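Local coordinates for protein ApaG (Shewanella oneidensis, PDB 1TZA) that is of unknown function but belongs to the ApaG family, whose domain has an immunoglobulin-like E-set beta fold, at residues Glu26-Ser31 against Leu119-Leu124. Numbering follows the deposited sequence.
Sequences EKYLFS and LATPGL
Phe30 and Leu119 meet ring on methylene: CB of Leu119 sits 3.9 Å from the centroid of the Phe30 ring and only 2° off its normal, a clean CH-pi contact over the middle of one face. CD2 of the same leucine reaches back to the root of the phenylalanine, lying 4.0 Å from Phe30 CB. The far end of the ring is pressed against the backbone of 119-124: CE1 comes within 3.3 Å of Ala120 N, while Ala120 C and Thr121 N lie at the ring edge, near its plane. With CG anti to the carbonyl carbon (chi1 -75°), the ring starts out from a CB that already points toward 119-124. An alanine in place of this phenylalanine would probably take the aromatic face from Leu119 CB and open a gap beside the backbone of Ala120. Two residues along each segment, the methyl CG2 of Thr121 approaches Tyr28 CD2 obliquely at 4.1 Å. The tyrosine ring is tethered at its far end, where OH donates a 2.7 Å hydrogen bond to Glu26 OE1, meeting the carboxylate from above its plane. No hydrogen bond joins the two segments. Thr121 is also the first residue of a type II turn that runs to Leu124, as the chain leaves strand 109-120. Tyr16 of strand 8-19 meets the Phe30 ring with its plane inclined, and Leu119 also packs on Thr87 and Leu89 of strand 79-89. The contact joins the sheet of strands 8-19, 28-38 and 79-89 to the sheet containing strands 93-104 and 109-120, as in a beta sandwich.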
ATOM      1  N   GLU A  26      -5.081 -15.907  -4.793  1.00 23.94           N
ATOM      2  CA  GLU A  26      -3.824 -15.374  -4.294  1.00 21.26           C
ATOM      3  C   GLU A  26      -3.723 -13.890  -4.603  1.00 18.84           C
ATOM      4  O   GLU A  26      -4.019 -13.459  -5.721  1.00 19.77           O
ATOM      5  CB  GLU A  26      -2.641 -16.112  -4.930  1.00 19.45           C
ATOM      6  CG  GLU A  26      -2.496 -17.557  -4.487  1.00 19.40           C
ATOM      7  CD  GLU A  26      -1.376 -18.289  -5.217  1.00 20.64           C
ATOM      8  OE1 GLU A  26      -0.265 -17.723  -5.349  1.00 17.38           O
ATOM      9  OE2 GLU A  26      -1.607 -19.439  -5.652  1.00 20.89           O
ATOM     10  N   LYS A  27      -3.314 -13.115  -3.604  1.00 15.21           N
ATOM     11  CA  LYS A  27      -3.139 -11.673  -3.753  1.00 13.90           C
ATOM     12  C   LYS A  27      -1.926 -11.255  -2.935  1.00 11.51           C
ATOM     13  O   LYS A  27      -1.770 -11.664  -1.784  1.00  9.62           O
ATOM     14  CB  LYS A  27      -4.371 -10.910  -3.248  1.00 15.50           C
ATOM     15  CG  LYS A  27      -5.650 -11.139  -4.033  1.00 17.44           C
ATOM     16  CD  LYS A  27      -6.838 -10.505  -3.301  1.00 20.13           C
ATOM     17  CE  LYS A  27      -8.180 -10.956  -3.875  1.00 22.20           C
ATOM     18  NZ  LYS A  27      -8.419 -10.460  -5.262  1.00 22.59           N
ATOM     19  N   TYR A  28      -1.069 -10.435  -3.529  1.00  9.41           N
ATOM     20  CA  TYR A  28       0.124  -9.973  -2.843  1.00  7.08           C
ATOM     21  C   TYR A  28       0.244  -8.461  -2.979  1.00  6.31           C
ATOM     22  O   TYR A  28       0.342  -7.938  -4.090  1.00  5.10           O
ATOM     23  CB  TYR A  28       1.357 -10.669  -3.424  1.00  8.23           C
ATOM     24  CG  TYR A  28       1.241 -12.171  -3.410  1.00  6.02           C
ATOM     25  CD1 TYR A  28       0.626 -12.855  -4.459  1.00  8.23           C
ATOM     26  CD2 TYR A  28       1.714 -12.910  -2.331  1.00  6.69           C
ATOM     27  CE1 TYR A  28       0.483 -14.248  -4.431  1.00  7.15           C
ATOM     28  CE2 TYR A  28       1.576 -14.297  -2.291  1.00  7.02           C
ATOM     29  CZ  TYR A  28       0.961 -14.957  -3.343  1.00  8.18           C
ATOM     30  OH  TYR A  28       0.814 -16.322  -3.294  1.00  9.82           O
ATOM     31  N   LEU A  29       0.221  -7.766  -1.839  1.00  5.22           N
ATOM     32  CA  LEU A  29       0.310  -6.306  -1.814  1.00  4.18           C
ATOM     33  C   LEU A  29       1.753  -5.800  -1.783  1.00  3.58           C
ATOM     34  O   LEU A  29       2.524  -6.123  -0.879  1.00  2.15           O
ATOM     35  CB  LEU A  29      -0.456  -5.733  -0.611  1.00  1.25           C
ATOM     36  CG  LEU A  29      -0.290  -4.216  -0.392  1.00  4.44           C
ATOM     37  CD1 LEU A  29      -0.918  -3.447  -1.566  1.00  3.82           C
ATOM     38  CD2 LEU A  29      -0.946  -3.791   0.916  1.00  1.00           C
ATOM     39  N   PHE A  30       2.097  -4.994  -2.779  1.00  3.26           N
ATOM     40  CA  PHE A  30       3.430  -4.417  -2.896  1.00  4.16           C
ATOM     41  C   PHE A  30       3.353  -2.900  -2.849  1.00  2.99           C
ATOM     42  O   PHE A  30       2.348  -2.306  -3.220  1.00  4.59           O
ATOM     43  CB  PHE A  30       4.066  -4.796  -4.238  1.00  3.05           C
ATOM     44  CG  PHE A  30       4.547  -6.218  -4.313  1.00  8.37           C
ATOM     45  CD1 PHE A  30       5.800  -6.571  -3.797  1.00  7.98           C
ATOM     46  CD2 PHE A  30       3.769  -7.201  -4.933  1.00  4.72           C
ATOM     47  CE1 PHE A  30       6.273  -7.886  -3.903  1.00  8.27           C
ATOM     48  CE2 PHE A  30       4.231  -8.515  -5.043  1.00  5.52           C
ATOM     49  CZ  PHE A  30       5.487  -8.857  -4.528  1.00  4.59           C
ATOM     50  N   SER A  31       4.423  -2.275  -2.392  1.00  2.82           N
ATOM     51  CA  SER A  31       4.492  -0.831  -2.391  1.00  3.56           C
ATOM     52  C   SER A  31       5.696  -0.518  -3.264  1.00  6.38           C
ATOM     53  O   SER A  31       6.629  -1.329  -3.360  1.00  4.38           O
ATOM     54  CB  SER A  31       4.743  -0.270  -0.987  1.00  4.16           C
ATOM     55  OG  SER A  31       6.060  -0.552  -0.534  1.00  4.07           O
ATOM     56  N   LEU A 119       8.839  -7.035  -8.755  1.00  9.37           N
ATOM     57  CA  LEU A 119       8.041  -7.055  -7.546  1.00  7.73           C
ATOM     58  C   LEU A 119       8.222  -8.508  -7.132  1.00  5.58           C
ATOM     59  O   LEU A 119       7.912  -9.409  -7.897  1.00  8.14           O
ATOM     60  CB  LEU A 119       6.571  -6.749  -7.854  1.00  7.63           C
ATOM     61  CG  LEU A 119       6.252  -5.319  -8.313  1.00  8.84           C
ATOM     62  CD1 LEU A 119       4.764  -5.173  -8.623  1.00 10.38           C
ATOM     63  CD2 LEU A 119       6.658  -4.344  -7.230  1.00  7.03           C
ATOM     64  N   ALA A 120       8.763  -8.747  -5.948  1.00  4.08           N
ATOM     65  CA  ALA A 120       8.956 -10.121  -5.526  1.00  5.96           C
ATOM     66  C   ALA A 120       8.927 -10.271  -4.019  1.00  7.79           C
ATOM     67  O   ALA A 120       9.461  -9.430  -3.287  1.00  8.48           O
ATOM     68  CB  ALA A 120      10.283 -10.668  -6.092  1.00  4.02           C
ATOM     69  N   THR A 121       8.285 -11.339  -3.556  1.00  9.57           N
ATOM     70  CA  THR A 121       8.217 -11.600  -2.132  1.00 11.68           C
ATOM     71  C   THR A 121       9.626 -12.017  -1.767  1.00 14.92           C
ATOM     72  O   THR A 121      10.262 -12.755  -2.506  1.00 15.60           O
ATOM     73  CB  THR A 121       7.225 -12.728  -1.804  1.00 10.02           C
ATOM     74  OG1 THR A 121       7.465 -13.853  -2.664  1.00 10.91           O
ATOM     75  CG2 THR A 121       5.792 -12.232  -1.987  1.00  8.71           C
ATOM     76  N   PRO A 122      10.136 -11.551  -0.625  1.00 18.24           N
ATOM     77  CA  PRO A 122      11.502 -11.926  -0.241  1.00 20.50           C
ATOM     78  C   PRO A 122      11.822 -13.423  -0.284  1.00 20.83           C
ATOM     79  O   PRO A 122      10.979 -14.269   0.045  1.00 20.79           O
ATOM     80  CB  PRO A 122      11.641 -11.337   1.162  1.00 21.19           C
ATOM     81  CG  PRO A 122      10.208 -11.345   1.681  1.00 22.39           C
ATOM     82  CD  PRO A 122       9.444 -10.858   0.476  1.00 19.49           C
ATOM     83  N   GLY A 123      13.048 -13.728  -0.709  1.00 19.82           N
ATOM     84  CA  GLY A 123      13.512 -15.103  -0.776  1.00 19.96           C
ATOM     85  C   GLY A 123      12.705 -16.047  -1.641  1.00 19.56           C
ATOM     86  O   GLY A 123      12.610 -17.239  -1.352  1.00 17.73           O
ATOM     87  N   LEU A 124      12.117 -15.515  -2.702  1.00 21.04           N
ATOM     88  CA  LEU A 124      11.329 -16.326  -3.616  1.00 22.16           C
ATOM     89  C   LEU A 124      12.296 -17.281  -4.318  1.00 23.81           C
ATOM     90  O   LEU A 124      11.965 -18.434  -4.602  1.00 24.38           O
ATOM     91  CB  LEU A 124      10.633 -15.418  -4.631  1.00 20.72           C
ATOM     92  CG  LEU A 124       9.544 -16.006  -5.532  1.00 21.40           C
ATOM     93  CD1 LEU A 124       8.471 -16.704  -4.688  1.00 16.86           C
ATOM     94  CD2 LEU A 124       8.937 -14.871  -6.346  1.00 18.61           C
TER